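PDB 5UOF: alpha,alpha-trehalose-phosphate synthase (UDP-forming) from Burkholderia multivorans, which belongs to glycosyltransferase family 20 and adopts the GT-B architecture of its clan, with two alpha/beta domains, each built round a largely parallel central sheet. Local coordinates for residues R87-S90 with N91-W95; V172-V176 with P177-E181; Y141-L144 with P145-H148; N119-L122 with A123-A127. All coordinates share one frame; numbering follows the deposited sequence. Where two conformers were deposited one is given.

Overall arrangement
All four contacts are local and lie in the half of the chain built round the ten-stranded mixed sheet. Along the chain contact 1 comes first (helix 89-98), then contact 4 (helix 109-127), contact 3 (the loop after strand 135-139 and helix 146-152) and contact 2 (between helices 170-173 and 179-186). They form a chain of touches, 2 to 1 to 3 to 4: V176 on F89, N91 with Y141, H142 with N119. The centres of contacts 1 and 3 lie about 13 Å apart, those of 3 and 4 about 10 Å, those of 2 and 4 about 24 Å. These touches tie the helices together within one domain, and contact 2 also reaches the second subunit.

Contact 1 (R87-S90 with N91-W95); sequences RGFS and NATLW. With EDO (1,2-ethanediol), chain J.
Helix 89-98 starts at its N-cap, G88, whose carbonyl takes the amide of A92, and widens at once into a pi-type turn. A92 N lies 2.8 Å from G88 O, almost in line with the C=O bond. The next carbonyl is gripped twice: T93 N donates to F89 O from 2.8 Å, tilted out of the carbonyl plane, while L94 N donates to F89 O from 3.1 Å within that plane, the straighter bond of the two (N-H...O 162°). S90 O then receives W95 N at 2.8 Å, again five residues on. With chi1 at 170°, F89 CG stands opposite its own backbone N and the ring lies against residues one turn further on. There F89 CE1 meets T93 CG2 at 3.6 Å, and the CE2 side lies against L94, a residue modelled in two conformers. Y112 and Y115 of helix 109-127 also meet this ring. On another side of the helix, N91 is held by Y86 O at ND2 and Y141 OH at OD1. A molecule of 1,2-ethanediol adds a weak bond to N91 OD1 and lays its C2 over one face of the W95 indole, 3.5 Å from W95 CE2. One water accepts from both G88 N and N91 N. The two successive i+5 to i bonds, to F89 O and S90 O, are characteristic of a pi-type turn within a helix.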
loop_
_atom_site.group_PDB
_atom_site.type_symbol
_atom_site.label_atom_id
_atom_site.label_comp_id
_atom_site.label_asym_id
_atom_site.label_seq_id
_atom_site.Cartn_x
_atom_site.Cartn_y
_atom_site.Cartn_z
ATOM N N ARG A 87 -9.379 4.700 -20.690
ATOM C CA ARG A 87 -9.550 5.924 -19.905
ATOM C C ARG A 87 -10.631 5.731 -18.862
ATOM O O ARG A 87 -11.502 6.582 -18.652
ATOM C CB ARG A 87 -9.868 7.112 -20.804
ATOM C CG ARG A 87 -8.803 7.402 -21.839
ATOM C CD ARG A 87 -9.094 8.679 -22.606
ATOM N NE ARG A 87 -9.017 9.858 -21.749
ATOM C CZ ARG A 87 -10.066 10.583 -21.371
ATOM N NH1 ARG A 87 -11.287 10.261 -21.784
ATOM N NH2 ARG A 87 -9.892 11.637 -20.585
ATOM N N GLY A 88 -10.599 4.572 -18.209
ATOM C CA GLY A 88 -11.597 4.266 -17.210
ATOM C C GLY A 88 -11.031 3.461 -16.063
ATOM O O GLY A 88 -9.996 3.811 -15.503
ATOM N N PHE A 89 -11.678 2.341 -15.755
ATOM C CA PHE A 89 -11.397 1.624 -14.512
ATOM C C PHE A 89 -9.978 1.059 -14.472
ATOM O O PHE A 89 -9.315 1.114 -13.429
ATOM C CB PHE A 89 -12.429 0.503 -14.335
ATOM C CG PHE A 89 -12.102 -0.460 -13.225
ATOM C CD1 PHE A 89 -12.404 -0.145 -11.901
ATOM C CD2 PHE A 89 -11.504 -1.679 -13.504
ATOM C CE1 PHE A 89 -12.099 -1.030 -10.881
ATOM C CE2 PHE A 89 -11.206 -2.580 -12.494
ATOM C CZ PHE A 89 -11.494 -2.252 -11.169
ATOM N N SER A 90 -9.489 0.512 -15.593
ATOM C CA SER A 90 -8.168 -0.121 -15.611
ATOM C C SER A 90 -7.081 0.867 -15.218
ATOM O O SER A 90 -6.186 0.556 -14.426
ATOM C CB SER A 90 -7.853 -0.682 -17.000
ATOM O OG SER A 90 -8.741 -1.698 -17.385
ATOM N N ASN A 91 -7.124 2.062 -15.789
ATOM C CA ASN A 91 -6.057 3.015 -15.510
ATOM C C ASN A 91 -6.378 3.953 -14.354
ATOM O O ASN A 91 -5.452 4.466 -13.712
ATOM C CB ASN A 91 -5.729 3.814 -16.774
ATOM C CG ASN A 91 -4.930 2.990 -17.788
ATOM O OD1 ASN A 91 -4.042 2.212 -17.416
ATOM N ND2 ASN A 91 -5.250 3.146 -19.065
ATOM N N ALA A 92 -7.656 4.175 -14.058
ATOM C CA ALA A 92 -8.012 5.031 -12.933
ATOM C C ALA A 92 -8.016 4.298 -11.603
ATOM O O ALA A 92 -7.876 4.947 -10.566
ATOM C CB ALA A 92 -9.394 5.672 -13.148
ATOM N N THR A 93 -8.185 2.973 -11.604
ATOM C CA THR A 93 -8.296 2.220 -10.357
ATOM C C THR A 93 -7.278 1.092 -10.278
ATOM O O THR A 93 -6.494 1.045 -9.332
ATOM C CB THR A 93 -9.718 1.643 -10.187
ATOM O OG1 THR A 93 -10.687 2.684 -10.297
ATOM C CG2 THR A 93 -9.870 0.983 -8.821
ATOM N N LEU A 94 -7.275 0.172 -11.245
ATOM C CA LEU A 94 -6.398 -0.994 -11.174
ATOM C C LEU A 94 -4.934 -0.589 -11.186
ATOM O O LEU A 94 -4.163 -0.930 -10.279
ATOM C CB LEU A 94 -6.670 -1.935 -12.348
ATOM C CG LEU A 94 -7.904 -2.812 -12.266
ATOM C CD1 LEU A 94 -7.897 -3.829 -13.394
ATOM C CD2 LEU A 94 -7.951 -3.489 -10.905
ATOM N N TRP A 95 -4.529 0.138 -12.224
ATOM C CA TRP A 95 -3.118 0.502 -12.351
ATOM C C TRP A 95 -2.574 1.198 -11.110
ATOM O O TRP A 95 -1.538 0.750 -10.591
ATOM C CB TRP A 95 -2.897 1.350 -13.612
ATOM C CG TRP A 95 -1.437 1.587 -13.879
ATOM C CD1 TRP A 95 -0.621 0.843 -14.679
ATOM C CD2 TRP A 95 -0.624 2.623 -13.322
ATOM N NE1 TRP A 95 0.657 1.357 -14.659
ATOM C CE2 TRP A 95 0.681 2.447 -13.832
ATOM C CE3 TRP A 95 -0.869 3.680 -12.439
ATOM C CZ2 TRP A 95 1.734 3.293 -13.493
ATOM C CZ3 TRP A 95 0.179 4.519 -12.101
ATOM C CH2 TRP A 95 1.466 4.319 -12.634
HETATM C C1 EDO J . -1.181 4.282 -17.011
HETATM O O1 EDO J . -2.387 4.851 -16.491
HETATM C C2 EDO J . -0.003 4.881 -16.259
HETATM O O2 EDO J . -0.067 6.309 -16.340
HETATM O O HOH W 1 -8.738 2.422 -18.390
#

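Contact 2 (V172-V176 with P177-E181); sequences VLRLV and PPHDE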
loop_
_atom_site.group_PDB
_atom_site.type_symbol
_atom_site.label_atom_id
_atom_site.label_comp_id
_atom_site.label_asym_id
_atom_site.label_seq_id
_atom_site.Cartn_x
_atom_site.Cartn_y
_atom_site.Cartn_z
ATOM N N VAL A 172 -3.513 -4.335 0.229
ATOM C CA VAL A 172 -3.479 -3.240 -0.731
ATOM C C VAL A 172 -4.460 -3.493 -1.867
ATOM O O VAL A 172 -5.111 -2.561 -2.350
ATOM C CB VAL A 172 -2.037 -3.058 -1.245
ATOM C CG1 VAL A 172 -1.979 -2.037 -2.382
ATOM C CG2 VAL A 172 -1.133 -2.614 -0.080
ATOM N N LEU A 173 -4.602 -4.756 -2.262
ATOM C CA LEU A 173 -5.579 -5.112 -3.294
ATOM C C LEU A 173 -6.996 -4.703 -2.903
ATOM O O LEU A 173 -7.799 -4.322 -3.770
ATOM C CB LEU A 173 -5.550 -6.616 -3.567
ATOM C CG LEU A 173 -6.515 -7.081 -4.672
ATOM C CD1 LEU A 173 -6.078 -6.551 -6.045
ATOM C CD2 LEU A 173 -6.675 -8.590 -4.703
ATOM N N ARG A 174 -7.327 -4.778 -1.607
ATOM C CA ARG A 174 -8.677 -4.451 -1.151
ATOM C C ARG A 174 -9.026 -2.980 -1.326
ATOM O O ARG A 174 -10.194 -2.614 -1.148
ATOM C CB ARG A 174 -8.842 -4.878 0.309
ATOM C CG ARG A 174 -8.914 -6.388 0.466
ATOM C CD ARG A 174 -8.779 -6.865 1.915
ATOM N NE ARG A 174 -9.749 -6.242 2.812
ATOM C CZ ARG A 174 -9.432 -5.652 3.959
ATOM N NH1 ARG A 174 -8.166 -5.615 4.364
ATOM N NH2 ARG A 174 -10.380 -5.111 4.712
ATOM N N LEU A 175 -8.062 -2.134 -1.687
ATOM C CA LEU A 175 -8.388 -0.764 -2.058
ATOM C C LEU A 175 -9.179 -0.699 -3.357
ATOM O O LEU A 175 -9.818 0.322 -3.626
ATOM C CB LEU A 175 -7.113 0.064 -2.176
ATOM C CG LEU A 175 -6.325 0.082 -0.859
ATOM C CD1 LEU A 175 -5.031 0.865 -1.012
ATOM C CD2 LEU A 175 -7.163 0.636 0.253
ATOM N N VAL A 176 -9.130 -1.747 -4.172
ATOM C CA VAL A 176 -10.000 -1.874 -5.344
ATOM C C VAL A 176 -11.331 -2.446 -4.866
ATOM O O VAL A 176 -11.372 -3.610 -4.458
ATOM C CB VAL A 176 -9.377 -2.794 -6.410
ATOM C CG1 VAL A 176 -10.320 -2.928 -7.599
ATOM C CG2 VAL A 176 -8.013 -2.286 -6.867
ATOM N N PRO A 177 -12.433 -1.700 -4.888
ATOM C CA PRO A 177 -13.669 -2.202 -4.250
ATOM C C PRO A 177 -14.118 -3.550 -4.803
ATOM O O PRO A 177 -14.524 -4.421 -4.018
ATOM C CB PRO A 177 -14.688 -1.079 -4.522
ATOM C CG PRO A 177 -13.812 0.182 -4.515
ATOM C CD PRO A 177 -12.530 -0.268 -5.231
ATOM N N PRO A 178 -14.041 -3.813 -6.138
ATOM C CA PRO A 178 -14.440 -5.156 -6.611
ATOM C C PRO A 178 -13.328 -6.212 -6.588
ATOM O O PRO A 178 -13.307 -7.122 -7.426
ATOM C CB PRO A 178 -14.918 -4.885 -8.044
ATOM C CG PRO A 178 -14.039 -3.754 -8.500
ATOM C CD PRO A 178 -13.889 -2.872 -7.271
ATOM N N HIS A 179 -12.449 -6.152 -5.583
ATOM C CA HIS A 179 -11.300 -7.059 -5.530
ATOM C C HIS A 179 -11.725 -8.525 -5.537
ATOM O O HIS A 179 -11.089 -9.354 -6.194
ATOM C CB HIS A 179 -10.453 -6.759 -4.289
ATOM C CG HIS A 179 -11.224 -6.776 -3.005
ATOM N ND1 HIS A 179 -11.398 -7.918 -2.250
ATOM C CD2 HIS A 179 -11.848 -5.782 -2.333
ATOM C CE1 HIS A 179 -12.106 -7.625 -1.173
ATOM N NE2 HIS A 179 -12.383 -6.333 -1.194
ATOM N N ASP A 180 -12.786 -8.871 -4.800
ATOM C CA ASP A 180 -13.222 -10.266 -4.774
ATOM C C ASP A 180 -13.625 -10.747 -6.163
ATOM O O ASP A 180 -13.278 -11.864 -6.567
ATOM C CB ASP A 180 -14.382 -10.459 -3.796
ATOM C CG ASP A 180 -14.917 -11.890 -3.804
ATOM O OD1 ASP A 180 -14.259 -12.776 -3.215
ATOM O OD2 ASP A 180 -15.985 -12.139 -4.414
ATOM N N GLU A 181 -14.347 -9.915 -6.915
ATOM C CA GLU A 181 -14.762 -10.315 -8.258
ATOM C C GLU A 181 -13.570 -10.399 -9.207
ATOM O O GLU A 181 -13.529 -11.274 -10.084
ATOM C CB GLU A 181 -15.809 -9.338 -8.784
ATOM C CG GLU A 181 -16.446 -9.769 -10.098
ATOM C CD GLU A 181 -17.668 -8.947 -10.449
ATOM O OE1 GLU A 181 -18.698 -9.542 -10.836
ATOM O OE2 GLU A 181 -17.598 -7.708 -10.344
#
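V176 and H179 are the two ends of the second of two successive type I beta turns, L173 to V176 and V176 to H179, that lead from helix 170-173 into helix 179-186, with P178 at the N-cap of the latter. The tight part centres on the H179 imidazole. Its chi1 of 54° sets CG between the backbone N and the carbonyl carbon, which turns the ring back over the preceding residues. R174 CG then sits above one face, 3.8 Å from the centroid of the H179 ring and 11° off its normal, a CH-pi contact. In the plane of the ring, V176 O meets H179 CD2 at 3.1 Å. The same oxygen takes a weak, bent bond from H179 N at 3.0 Å (128°). Within the first turn, V176 N bonds to L173 O at 2.9 Å, and L173 CG lies 4.0 Å from H179 CB. H179 ND1 is hydrogen-bonded to Y206 OH.

The solvent side is looser: D180 is exposed and does not touch 172-176. R174 runs beside H179 and points the same way, but its guanidinium plane stands almost perpendicular to the ring. The second subunit covers this region, its E397 forming a salt bridge with R174 NH2 and its D415 packing on P177. Facing inward, V176 lies against F89 and V97 of helix 89-98. Beside the two prolines, the V176 side chain crosses P178 at about a right angle, with V176 CG1 3.6 Å from P178 CD.

Contact 3 (Y141-L144 with P145-H148); sequences YHLL and PFAH. With EDO (1,2-ethanediol), chain I.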
loop_
_atom_site.group_PDB
_atom_site.type_symbol
_atom_site.label_atom_id
_atom_site.label_comp_id
_atom_site.label_asym_id
_atom_site.label_seq_id
_atom_site.Cartn_x
_atom_site.Cartn_y
_atom_site.Cartn_z
ATOM N N TYR A 141 -3.433 -6.246 -17.458
ATOM C CA TYR A 141 -4.536 -5.915 -16.564
ATOM C C TYR A 141 -5.768 -5.361 -17.281
ATOM O O TYR A 141 -6.865 -5.431 -16.712
ATOM C CB TYR A 141 -4.036 -4.929 -15.493
ATOM C CG TYR A 141 -3.557 -3.604 -16.040
ATOM C CD1 TYR A 141 -2.274 -3.464 -16.571
ATOM C CD2 TYR A 141 -4.397 -2.496 -16.046
ATOM C CE1 TYR A 141 -1.853 -2.254 -17.089
ATOM C CE2 TYR A 141 -3.983 -1.284 -16.551
ATOM C CZ TYR A 141 -2.711 -1.169 -17.073
ATOM O OH TYR A 141 -2.307 0.043 -17.585
ATOM N N HIS A 142 -5.625 -4.794 -18.486
ATOM C CA HIS A 142 -6.808 -4.309 -19.197
ATOM C C HIS A 142 -7.737 -5.446 -19.574
ATOM O O HIS A 142 -8.925 -5.207 -19.832
ATOM C CB HIS A 142 -6.426 -3.562 -20.485
ATOM C CG HIS A 142 -5.608 -2.321 -20.273
ATOM N ND1 HIS A 142 -6.147 -1.147 -19.791
ATOM C CD2 HIS A 142 -4.304 -2.061 -20.521
ATOM C CE1 HIS A 142 -5.205 -0.222 -19.732
ATOM N NE2 HIS A 142 -4.077 -0.753 -20.168
ATOM N N LEU A 143 -7.211 -6.672 -19.640
ATOM C CA LEU A 143 -7.954 -7.834 -20.120
ATOM C C LEU A 143 -8.137 -8.876 -19.027
ATOM O O LEU A 143 -8.400 -10.040 -19.321
ATOM C CB LEU A 143 -7.240 -8.457 -21.320
ATOM C CG LEU A 143 -7.228 -7.630 -22.598
ATOM C CD1 LEU A 143 -6.143 -8.118 -23.557
ATOM C CD2 LEU A 143 -8.606 -7.679 -23.238
ATOM N N LEU A 144 -7.956 -8.489 -17.769
ATOM C CA LEU A 144 -8.136 -9.439 -16.673
ATOM C C LEU A 144 -9.450 -10.227 -16.725
ATOM O O LEU A 144 -9.407 -11.455 -16.542
ATOM C CB LEU A 144 -7.953 -8.668 -15.359
ATOM C CG LEU A 144 -7.793 -9.508 -14.104
ATOM C CD1 LEU A 144 -6.902 -8.768 -13.147
ATOM C CD2 LEU A 144 -9.164 -9.750 -13.493
ATOM N N PRO A 145 -10.620 -9.631 -16.979
ATOM C CA PRO A 145 -11.861 -10.421 -17.002
ATOM C C PRO A 145 -12.063 -11.259 -18.259
ATOM O O PRO A 145 -13.134 -11.857 -18.418
ATOM C CB PRO A 145 -12.964 -9.349 -16.898
ATOM C CG PRO A 145 -12.276 -8.057 -16.590
ATOM C CD PRO A 145 -10.898 -8.195 -17.147
ATOM N N PHE A 146 -11.070 -11.347 -19.145
ATOM C CA PHE A 146 -11.314 -11.897 -20.480
ATOM C C PHE A 146 -11.657 -13.387 -20.429
ATOM O O PHE A 146 -12.588 -13.835 -21.111
ATOM C CB PHE A 146 -10.095 -11.644 -21.368
ATOM C CG PHE A 146 -10.371 -11.803 -22.847
ATOM C CD1 PHE A 146 -10.922 -10.762 -23.584
ATOM C CD2 PHE A 146 -10.042 -12.978 -23.501
ATOM C CE1 PHE A 146 -11.157 -10.899 -24.947
ATOM C CE2 PHE A 146 -10.268 -13.119 -24.858
ATOM C CZ PHE A 146 -10.824 -12.079 -25.582
ATOM N N ALA A 147 -10.902 -14.182 -19.654
ATOM C CA ALA A 147 -11.212 -15.608 -19.546
ATOM C C ALA A 147 -12.598 -15.841 -18.973
ATOM O O ALA A 147 -13.322 -16.724 -19.440
ATOM C CB ALA A 147 -10.191 -16.335 -18.680
ATOM N N HIS A 148 -12.978 -15.080 -17.947
ATOM C CA HIS A 148 -14.297 -15.280 -17.357
ATOM C C HIS A 148 -15.388 -15.049 -18.395
ATOM O O HIS A 148 -16.355 -15.816 -18.474
ATOM C CB HIS A 148 -14.469 -14.358 -16.142
ATOM C CG HIS A 148 -15.749 -14.589 -15.406
ATOM N ND1 HIS A 148 -16.896 -13.870 -15.666
ATOM C CD2 HIS A 148 -16.079 -15.494 -14.456
ATOM C CE1 HIS A 148 -17.869 -14.302 -14.887
ATOM N NE2 HIS A 148 -17.401 -15.290 -14.146
HETATM C C1 EDO I . -16.235 -9.823 -18.255
HETATM O O1 EDO I . -17.403 -9.081 -18.598
HETATM C C2 EDO I . -16.574 -10.823 -17.164
HETATM O O2 EDO I . -17.349 -11.905 -17.696
HETATM O O HOH W 2 -11.072 -13.678 -16.470
#
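L143 and F146 lie side by side and point the same way, at the ends of a type I beta turn that leads from the loop after strand 135-139 into helix 146-152. L143 CD2 touches F146 CD1 at 3.9 Å, approaching the ring obliquely. F146 owes this to a chi1 of -163°, which puts CG opposite the backbone N and the ring next to the leucine. In the backbone of the same turn, F146 N donates to L143 O at 3.0 Å, fairly straight at the hydrogen (151°) but from above the carbonyl plane. L126 of helix 109-127 packs on the phenyl ring.

L144 turns the other way, toward L182, F185 and M186 of helix 179-186. Packing is tight where it meets the N-cap residue P145, with L144 CB only 3.5 Å from P145 CD. The L144 carbonyl is bound by Y189 OH and by a water that donates to L144 O at 2.8 Å and accepts from H148 N at 2.8 Å. A bound 1,2-ethanediol rests its C1 3.6 Å from P145 CB. Its O2 lies in the imidazole plane, in a nearly linear hydrogen bond 2.9 Å from H148 ND1.

Contact 4 (N119-L122 with A123-A127); sequences NAML and AKQLA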
loop_
_atom_site.group_PDB
_atom_site.type_symbol
_atom_site.label_atom_id
_atom_site.label_comp_id
_atom_site.label_asym_id
_atom_site.label_seq_id
_atom_site.Cartn_x
_atom_site.Cartn_y
_atom_site.Cartn_z
ATOM N N ASN A 119 -14.659 -5.971 -22.097
ATOM C CA ASN A 119 -14.068 -7.305 -22.098
ATOM C C ASN A 119 -15.048 -8.329 -22.662
ATOM O O ASN A 119 -14.688 -9.145 -23.518
ATOM C CB ASN A 119 -13.623 -7.696 -20.694
ATOM C CG ASN A 119 -12.189 -7.300 -20.414
ATOM O OD1 ASN A 119 -11.264 -8.089 -20.630
ATOM N ND2 ASN A 119 -11.990 -6.074 -19.939
ATOM N N ALA A 120 -16.304 -8.287 -22.203
ATOM C CA ALA A 120 -17.314 -9.200 -22.726
ATOM C C ALA A 120 -17.496 -9.012 -24.230
ATOM O O ALA A 120 -17.635 -9.992 -24.974
ATOM C CB ALA A 120 -18.640 -8.994 -21.986
ATOM N N MET A 121 -17.470 -7.760 -24.697
ATOM C CA MET A 121 -17.602 -7.479 -26.125
ATOM C C MET A 121 -16.464 -8.118 -26.920
ATOM O O MET A 121 -16.693 -8.801 -27.927
ATOM C CB MET A 121 -17.640 -5.963 -26.346
ATOM C CG MET A 121 -17.864 -5.517 -27.793
ATOM S SD MET A 121 -16.323 -5.387 -28.753
ATOM C CE MET A 121 -15.513 -4.033 -27.895
ATOM N N LEU A 122 -15.228 -7.909 -26.477
ATOM C CA LEU A 122 -14.083 -8.446 -27.205
ATOM C C LEU A 122 -14.053 -9.966 -27.148
ATOM O O LEU A 122 -13.670 -10.620 -28.127
ATOM C CB LEU A 122 -12.795 -7.852 -26.646
ATOM C CG LEU A 122 -12.605 -6.358 -26.901
ATOM C CD1 LEU A 122 -11.464 -5.825 -26.049
ATOM C CD2 LEU A 122 -12.341 -6.114 -28.393
ATOM N N ALA A 123 -14.460 -10.550 -26.020
ATOM C CA ALA A 123 -14.474 -12.005 -25.914
ATOM C C ALA A 123 -15.446 -12.610 -26.907
ATOM O O ALA A 123 -15.150 -13.633 -27.534
ATOM C CB ALA A 123 -14.846 -12.446 -24.507
ATOM N N LYS A 124 -16.618 -11.995 -27.060
ATOM C CA LYS A 124 -17.563 -12.534 -28.031
ATOM C C LYS A 124 -17.007 -12.452 -29.445
ATOM O O LYS A 124 -17.263 -13.346 -30.260
ATOM C CB LYS A 124 -18.904 -11.816 -27.941
ATOM C CG LYS A 124 -19.992 -12.549 -28.733
ATOM C CD LYS A 124 -21.364 -11.952 -28.525
ATOM C CE LYS A 124 -22.402 -12.753 -29.292
ATOM N NZ LYS A 124 -22.337 -14.193 -28.921
ATOM N N GLN A 125 -16.240 -11.403 -29.754
ATOM C CA GLN A 125 -15.605 -11.321 -31.071
ATOM C C GLN A 125 -14.606 -12.453 -31.276
ATOM O O GLN A 125 -14.557 -13.060 -32.354
ATOM C CB GLN A 125 -14.922 -9.966 -31.252
ATOM C CG GLN A 125 -15.880 -8.790 -31.382
ATOM C CD GLN A 125 -16.699 -8.852 -32.649
ATOM O OE1 GLN A 125 -16.156 -9.005 -33.742
ATOM N NE2 GLN A 125 -18.015 -8.751 -32.512
ATOM N N LEU A 126 -13.807 -12.759 -30.248
ATOM C CA LEU A 126 -12.805 -13.815 -30.376
ATOM C C LEU A 126 -13.449 -15.197 -30.478
ATOM O O LEU A 126 -12.968 -16.056 -31.228
ATOM C CB LEU A 126 -11.841 -13.769 -29.195
ATOM C CG LEU A 126 -10.799 -14.890 -29.213
ATOM C CD1 LEU A 126 -9.912 -14.761 -30.447
ATOM C CD2 LEU A 126 -9.978 -14.893 -27.955
ATOM N N ALA A 127 -14.542 -15.420 -29.744
ATOM C CA ALA A 127 -15.045 -16.776 -29.539
ATOM C C ALA A 127 -15.371 -17.464 -30.859
ATOM O O ALA A 127 -15.124 -18.666 -31.020
ATOM C CB ALA A 127 -16.276 -16.743 -28.634
HETATM O O HOH W 3 -18.833 -8.338 -29.698
#
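Bends at both chi1 (-70°) and chi2 (-66°) of Q125 fold its side chain back toward M121, one turn earlier in the alpha-helix 109-127, while a chi1 of -176° sends the methionine chain out opposite its own backbone N. The two meet loosely, M121 SD lying 4.3 Å from Q125 CG, but Q125 CG also lies 3.5 Å from M121 O. That carbonyl has two donors: Q125 N at 3.2 Å and a water at 2.8 Å. The same water accepts from Q125 NE2, so it bridges the end of the side chain to the backbone of the preceding turn. NE2 has a second partner in A60 O.

The remaining backbone bonds follow the regular i to i+4 pattern, among them A123 N to N119 O at 2.9 Å and L126 N to L122 O at 3.0 Å. The helix is two-sided. A120 and K124 are exposed, whereas L122, A123 and L126 are buried: L122 against Y85 of helix 79-86, A123 against A149 and L150 of helix 146-152, and L126 against I13 and V15 of strand 12-16. N119 looks toward the loop that follows strand 135-139, its ND2 shared between Y115 O and H142 O. On the helix-packing side, A123 CB lies 3.4 Å from N119 O, beside the backbone bond that A123 N makes to the same oxygen.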